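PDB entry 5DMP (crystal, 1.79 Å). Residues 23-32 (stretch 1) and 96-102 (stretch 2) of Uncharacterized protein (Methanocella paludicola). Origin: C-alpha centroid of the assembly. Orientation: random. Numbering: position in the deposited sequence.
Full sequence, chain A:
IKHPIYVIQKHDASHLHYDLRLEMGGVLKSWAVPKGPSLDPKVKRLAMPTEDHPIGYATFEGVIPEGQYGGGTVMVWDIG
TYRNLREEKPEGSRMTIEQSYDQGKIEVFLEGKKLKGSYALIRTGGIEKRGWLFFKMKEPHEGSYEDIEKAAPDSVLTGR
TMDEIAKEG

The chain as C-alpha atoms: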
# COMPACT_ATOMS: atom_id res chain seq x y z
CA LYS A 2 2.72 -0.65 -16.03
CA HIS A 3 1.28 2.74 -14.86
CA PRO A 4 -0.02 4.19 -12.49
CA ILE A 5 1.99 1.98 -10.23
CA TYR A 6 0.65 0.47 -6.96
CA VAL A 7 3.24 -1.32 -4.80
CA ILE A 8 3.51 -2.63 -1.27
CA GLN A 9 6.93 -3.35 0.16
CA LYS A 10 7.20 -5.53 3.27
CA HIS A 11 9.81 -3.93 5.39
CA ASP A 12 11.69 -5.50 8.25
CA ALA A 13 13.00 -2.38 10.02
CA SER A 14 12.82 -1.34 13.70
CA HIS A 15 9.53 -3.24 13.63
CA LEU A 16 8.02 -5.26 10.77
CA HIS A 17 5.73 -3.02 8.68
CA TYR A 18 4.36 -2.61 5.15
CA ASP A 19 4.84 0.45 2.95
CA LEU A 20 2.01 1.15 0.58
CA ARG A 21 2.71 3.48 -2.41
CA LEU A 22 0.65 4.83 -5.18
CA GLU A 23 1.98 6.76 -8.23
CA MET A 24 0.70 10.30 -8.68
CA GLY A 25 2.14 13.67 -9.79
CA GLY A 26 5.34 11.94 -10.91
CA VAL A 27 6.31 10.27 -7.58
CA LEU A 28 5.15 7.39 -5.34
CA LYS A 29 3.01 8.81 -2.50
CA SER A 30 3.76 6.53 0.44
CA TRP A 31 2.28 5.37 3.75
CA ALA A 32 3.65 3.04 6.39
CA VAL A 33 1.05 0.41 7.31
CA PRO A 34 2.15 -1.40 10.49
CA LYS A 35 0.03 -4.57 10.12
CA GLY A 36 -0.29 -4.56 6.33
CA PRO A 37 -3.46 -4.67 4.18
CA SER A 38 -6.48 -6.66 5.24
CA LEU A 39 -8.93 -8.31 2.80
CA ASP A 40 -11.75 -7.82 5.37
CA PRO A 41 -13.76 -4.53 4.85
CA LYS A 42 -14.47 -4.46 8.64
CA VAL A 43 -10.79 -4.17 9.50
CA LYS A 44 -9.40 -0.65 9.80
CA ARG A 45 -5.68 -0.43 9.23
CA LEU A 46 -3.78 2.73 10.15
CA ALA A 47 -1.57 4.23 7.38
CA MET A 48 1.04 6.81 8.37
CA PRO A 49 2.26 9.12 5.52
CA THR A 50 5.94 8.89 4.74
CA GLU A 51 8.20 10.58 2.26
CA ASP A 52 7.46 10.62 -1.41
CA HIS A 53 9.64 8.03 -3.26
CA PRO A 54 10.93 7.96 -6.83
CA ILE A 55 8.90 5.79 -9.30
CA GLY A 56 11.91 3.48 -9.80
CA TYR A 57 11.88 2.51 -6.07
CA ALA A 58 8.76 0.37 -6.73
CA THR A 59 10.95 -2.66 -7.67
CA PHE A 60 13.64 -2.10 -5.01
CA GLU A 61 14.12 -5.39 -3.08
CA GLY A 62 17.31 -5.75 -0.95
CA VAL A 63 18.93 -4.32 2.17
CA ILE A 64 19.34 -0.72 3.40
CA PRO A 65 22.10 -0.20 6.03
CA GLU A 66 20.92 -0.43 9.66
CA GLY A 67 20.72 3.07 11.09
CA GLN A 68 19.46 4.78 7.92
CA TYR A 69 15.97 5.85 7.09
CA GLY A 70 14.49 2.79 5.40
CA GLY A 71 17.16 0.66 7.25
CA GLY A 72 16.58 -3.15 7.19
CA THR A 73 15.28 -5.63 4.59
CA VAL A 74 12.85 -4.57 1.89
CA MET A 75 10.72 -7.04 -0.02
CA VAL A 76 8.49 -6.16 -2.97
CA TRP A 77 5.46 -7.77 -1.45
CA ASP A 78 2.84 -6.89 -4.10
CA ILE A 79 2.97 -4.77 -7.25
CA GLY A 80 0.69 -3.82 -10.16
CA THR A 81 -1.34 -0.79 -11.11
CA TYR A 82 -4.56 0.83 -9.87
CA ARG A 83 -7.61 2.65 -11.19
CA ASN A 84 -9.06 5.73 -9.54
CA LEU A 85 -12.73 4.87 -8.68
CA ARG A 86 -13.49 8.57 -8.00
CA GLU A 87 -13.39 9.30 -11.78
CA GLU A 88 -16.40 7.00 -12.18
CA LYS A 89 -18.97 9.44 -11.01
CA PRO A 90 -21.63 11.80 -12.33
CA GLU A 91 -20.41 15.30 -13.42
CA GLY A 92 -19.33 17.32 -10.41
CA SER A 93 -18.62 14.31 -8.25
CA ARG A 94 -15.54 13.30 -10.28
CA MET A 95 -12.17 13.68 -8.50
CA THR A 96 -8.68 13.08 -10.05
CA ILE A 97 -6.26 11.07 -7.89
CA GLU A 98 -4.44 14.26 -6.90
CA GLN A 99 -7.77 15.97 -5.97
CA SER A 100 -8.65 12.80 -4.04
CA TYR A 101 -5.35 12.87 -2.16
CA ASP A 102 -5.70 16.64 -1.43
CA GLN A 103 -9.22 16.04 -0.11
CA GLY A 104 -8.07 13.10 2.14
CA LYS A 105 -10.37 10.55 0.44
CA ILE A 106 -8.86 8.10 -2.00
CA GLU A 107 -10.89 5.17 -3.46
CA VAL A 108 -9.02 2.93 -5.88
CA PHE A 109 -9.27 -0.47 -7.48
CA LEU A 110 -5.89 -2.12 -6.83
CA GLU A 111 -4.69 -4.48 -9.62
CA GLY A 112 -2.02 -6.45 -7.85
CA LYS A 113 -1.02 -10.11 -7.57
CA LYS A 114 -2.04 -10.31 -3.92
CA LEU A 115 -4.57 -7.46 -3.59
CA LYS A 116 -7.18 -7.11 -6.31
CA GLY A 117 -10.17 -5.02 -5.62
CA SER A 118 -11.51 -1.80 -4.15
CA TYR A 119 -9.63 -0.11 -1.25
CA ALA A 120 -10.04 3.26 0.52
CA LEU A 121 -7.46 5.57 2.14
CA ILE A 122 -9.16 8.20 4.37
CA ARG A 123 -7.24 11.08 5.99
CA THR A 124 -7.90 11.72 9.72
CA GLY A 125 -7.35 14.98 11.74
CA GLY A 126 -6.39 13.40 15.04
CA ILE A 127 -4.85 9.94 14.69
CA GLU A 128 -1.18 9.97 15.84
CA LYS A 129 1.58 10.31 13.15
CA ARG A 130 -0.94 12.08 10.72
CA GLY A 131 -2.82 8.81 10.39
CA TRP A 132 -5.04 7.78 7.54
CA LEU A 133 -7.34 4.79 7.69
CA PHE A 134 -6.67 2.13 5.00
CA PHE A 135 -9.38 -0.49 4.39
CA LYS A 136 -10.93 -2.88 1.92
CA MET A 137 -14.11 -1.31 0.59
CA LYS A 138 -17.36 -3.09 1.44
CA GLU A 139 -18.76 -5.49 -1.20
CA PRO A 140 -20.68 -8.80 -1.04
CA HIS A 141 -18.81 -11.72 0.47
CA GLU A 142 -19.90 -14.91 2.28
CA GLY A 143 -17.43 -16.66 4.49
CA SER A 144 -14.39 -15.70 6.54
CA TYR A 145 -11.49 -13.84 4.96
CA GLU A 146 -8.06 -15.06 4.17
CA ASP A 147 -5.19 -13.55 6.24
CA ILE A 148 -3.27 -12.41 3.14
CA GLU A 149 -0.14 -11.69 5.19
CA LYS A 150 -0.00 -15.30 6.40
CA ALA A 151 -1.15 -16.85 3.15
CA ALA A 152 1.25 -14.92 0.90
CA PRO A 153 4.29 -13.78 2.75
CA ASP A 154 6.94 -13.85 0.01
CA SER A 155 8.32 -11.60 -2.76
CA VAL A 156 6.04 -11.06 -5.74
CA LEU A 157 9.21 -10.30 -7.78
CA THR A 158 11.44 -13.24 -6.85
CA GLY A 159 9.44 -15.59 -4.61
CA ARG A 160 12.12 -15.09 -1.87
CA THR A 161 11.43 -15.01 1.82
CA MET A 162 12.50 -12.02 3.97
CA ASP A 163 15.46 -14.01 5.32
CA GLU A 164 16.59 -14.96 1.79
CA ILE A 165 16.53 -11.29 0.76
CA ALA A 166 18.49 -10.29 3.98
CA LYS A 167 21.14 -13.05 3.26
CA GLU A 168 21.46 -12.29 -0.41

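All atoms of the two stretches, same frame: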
# COMPACT_ATOMS: atom_id res chain seq x y z
N GLU A 23 1.40 5.72 -7.32
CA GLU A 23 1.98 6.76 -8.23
C GLU A 23 1.00 7.88 -8.49
O GLU A 23 -0.13 7.63 -8.99
CB GLU A 23 2.33 6.10 -9.51
CG GLU A 23 2.93 7.11 -10.52
CD GLU A 23 3.27 6.50 -11.86
OE1 GLU A 23 3.21 5.25 -12.06
OE2 GLU A 23 3.66 7.29 -12.74
N MET A 24 1.41 9.11 -8.18
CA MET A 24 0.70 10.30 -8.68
C MET A 24 1.63 11.52 -8.73
O MET A 24 2.62 11.60 -7.96
CB MET A 24 -0.53 10.62 -7.83
CG MET A 24 -0.35 10.63 -6.32
SD MET A 24 -1.90 10.74 -5.33
CE MET A 24 -2.20 9.08 -4.72
N GLY A 25 1.33 12.44 -9.66
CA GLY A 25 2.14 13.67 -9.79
C GLY A 25 3.64 13.41 -9.89
O GLY A 25 4.46 14.14 -9.30
N GLY A 26 3.99 12.34 -10.59
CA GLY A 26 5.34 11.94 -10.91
C GLY A 26 6.13 11.27 -9.80
O GLY A 26 7.30 11.10 -9.95
N VAL A 27 5.53 10.91 -8.67
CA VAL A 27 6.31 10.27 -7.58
C VAL A 27 5.43 9.12 -7.01
O VAL A 27 4.30 9.00 -7.43
CB VAL A 27 6.63 11.23 -6.42
CG1 VAL A 27 7.57 12.37 -6.90
CG2 VAL A 27 5.38 11.77 -5.75
N LEU A 28 5.95 8.40 -6.03
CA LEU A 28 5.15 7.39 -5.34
C LEU A 28 4.77 8.00 -3.98
O LEU A 28 5.62 8.15 -3.09
CB LEU A 28 6.05 6.14 -5.10
CG LEU A 28 6.46 5.44 -6.40
CD1 LEU A 28 7.29 4.16 -6.10
CD2 LEU A 28 5.32 5.05 -7.33
N LYS A 29 3.50 8.38 -3.80
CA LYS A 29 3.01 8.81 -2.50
C LYS A 29 2.94 7.59 -1.58
O LYS A 29 2.47 6.54 -2.03
CB LYS A 29 1.55 9.40 -2.66
CG LYS A 29 1.35 10.54 -3.67
CD LYS A 29 2.23 11.76 -3.32
CE LYS A 29 1.90 12.31 -1.96
NZ LYS A 29 2.70 13.59 -1.86
N SER A 30 3.40 7.71 -0.33
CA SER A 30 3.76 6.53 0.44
C SER A 30 3.10 6.62 1.82
O SER A 30 3.01 7.70 2.39
CB SER A 30 5.27 6.45 0.61
OG SER A 30 5.84 6.27 -0.71
N TRP A 31 2.78 5.47 2.38
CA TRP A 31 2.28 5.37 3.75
C TRP A 31 2.90 4.15 4.38
O TRP A 31 3.05 3.09 3.72
CB TRP A 31 0.77 5.15 3.74
CG TRP A 31 -0.13 6.29 3.28
CD1 TRP A 31 -0.84 7.17 4.11
CD2 TRP A 31 -0.48 6.64 1.93
NE1 TRP A 31 -1.57 8.04 3.32
CE2 TRP A 31 -1.38 7.75 2.00
CE3 TRP A 31 -0.13 6.14 0.65
CZ2 TRP A 31 -1.94 8.35 0.83
CZ3 TRP A 31 -0.63 6.73 -0.47
CH2 TRP A 31 -1.51 7.88 -0.39
N ALA A 32 3.22 4.23 5.68
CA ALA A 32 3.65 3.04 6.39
C ALA A 32 2.41 2.40 7.03
O ALA A 32 1.66 3.08 7.74
CB ALA A 32 4.67 3.40 7.47
N THR A 96 -9.94 13.71 -9.58
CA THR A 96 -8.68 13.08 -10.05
C THR A 96 -7.98 12.47 -8.83
O THR A 96 -8.43 12.67 -7.71
CB THR A 96 -7.72 14.13 -10.65
OG1 THR A 96 -7.37 15.06 -9.63
CG2 THR A 96 -8.44 14.87 -11.78
N ILE A 97 -6.93 11.68 -9.02
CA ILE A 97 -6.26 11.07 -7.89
C ILE A 97 -5.60 12.14 -7.02
O ILE A 97 -5.62 12.05 -5.79
CB ILE A 97 -5.26 9.93 -8.37
CG1 ILE A 97 -4.86 8.99 -7.19
CG2 ILE A 97 -4.00 10.56 -9.01
CD1 ILE A 97 -6.04 8.19 -6.57
N GLU A 98 -5.02 13.18 -7.66
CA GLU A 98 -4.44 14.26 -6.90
C GLU A 98 -5.48 15.03 -6.11
O GLU A 98 -5.25 15.35 -4.93
CB GLU A 98 -3.56 15.20 -7.80
CG GLU A 98 -2.37 14.53 -8.50
CD GLU A 98 -2.74 13.78 -9.80
OE1 GLU A 98 -3.92 13.82 -10.26
OE2 GLU A 98 -1.82 13.12 -10.37
N GLN A 99 -6.64 15.31 -6.71
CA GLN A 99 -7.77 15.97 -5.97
C GLN A 99 -8.26 15.08 -4.83
O GLN A 99 -8.52 15.57 -3.72
CB GLN A 99 -8.97 16.23 -6.87
CG GLN A 99 -8.68 17.24 -7.94
CD GLN A 99 -9.81 17.43 -8.91
OE1 GLN A 99 -10.51 16.48 -9.31
NE2 GLN A 99 -9.97 18.68 -9.34
N SER A 100 -8.38 13.78 -5.12
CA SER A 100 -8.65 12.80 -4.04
C SER A 100 -7.66 12.86 -2.89
O SER A 100 -8.07 12.88 -1.70
CB SER A 100 -8.69 11.35 -4.63
OG SER A 100 -9.74 11.27 -5.59
N TYR A 101 -6.35 12.86 -3.20
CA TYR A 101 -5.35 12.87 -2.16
C TYR A 101 -5.46 14.18 -1.35
O TYR A 101 -5.51 14.15 -0.09
CB TYR A 101 -3.95 12.80 -2.79
CG TYR A 101 -2.85 12.84 -1.77
CD1 TYR A 101 -2.31 14.06 -1.28
CD2 TYR A 101 -2.28 11.66 -1.34
CE1 TYR A 101 -1.28 14.05 -0.34
CE2 TYR A 101 -1.24 11.64 -0.42
CZ TYR A 101 -0.76 12.81 0.08
OH TYR A 101 0.24 12.65 1.01
N ASP A 102 -5.52 15.31 -2.08
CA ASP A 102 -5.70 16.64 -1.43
C ASP A 102 -6.92 16.68 -0.54
O ASP A 102 -6.83 17.16 0.56
CB ASP A 102 -5.70 17.78 -2.44
CG ASP A 102 -4.33 17.98 -3.09
OD1 ASP A 102 -3.31 17.54 -2.52
OD2 ASP A 102 -4.28 18.59 -4.18
O HOH W 1 1.59 10.19 1.46

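A short helix can pack against a β-hairpin by presenting one side of its surface, with residues three and four positions apart doing the work, as this contact illustrates. Thr96 touches nothing in the hairpin but sets up the helix that does. It occupies the N-cap position, where its OG1 accepts a hydrogen bond from Gln99 N (3.0 Å), while Thr96 N donates to Gln99 OE1 (2.8 Å), so each side chain accepts from the other residue's backbone N-H at the helix start.

Ile97 is the first residue to face the hairpin. Its CG1 lies 3.6 Å from Met24 CE, an apolar contact between two residues whose CA-to-CB bonds each point toward the other stretch.

Glu98 leaves the helix sideways, yet its carboxylate curls back to the hairpin turn. Gly25 N donates to Glu98 OE2 at 3.3 Å, a long hydrogen bond with an N-H...acceptor angle of only 136°. The amide belongs to a type I' turn from Met24 to Val27, whose central glycines both have positive phi; Met24 and Val27 pair through their backbones, leaving Gly25 N free to meet the carboxylate.

Gln99 and Ser100 make no contact with the hairpin. Ser100 OG instead donates to Thr96 O (2.9 Å), reinforcing the first helical turn.

Tyr101, one turn beyond Ile97, gives the largest area to the interface. Met24 spans both residues: its SD sits 3.9 Å from Tyr101 CB and approaches the ring obliquely. Lys29 CE comes within 3.4 Å of Tyr101 CZ, so the lysine contributes its aliphatic chain here, while its NZ is hydrogen-bonded elsewhere in the structure. Trp31 CZ2 reaches Tyr101 CE2 at 3.6 Å, with the ring planes inclined at 57°. Finally, a water links Tyr101 OH (2.8 Å from the water O) to Ser30 O (3.0 Å from it), donating to the carbonyl and extending the contact to the strand backbone.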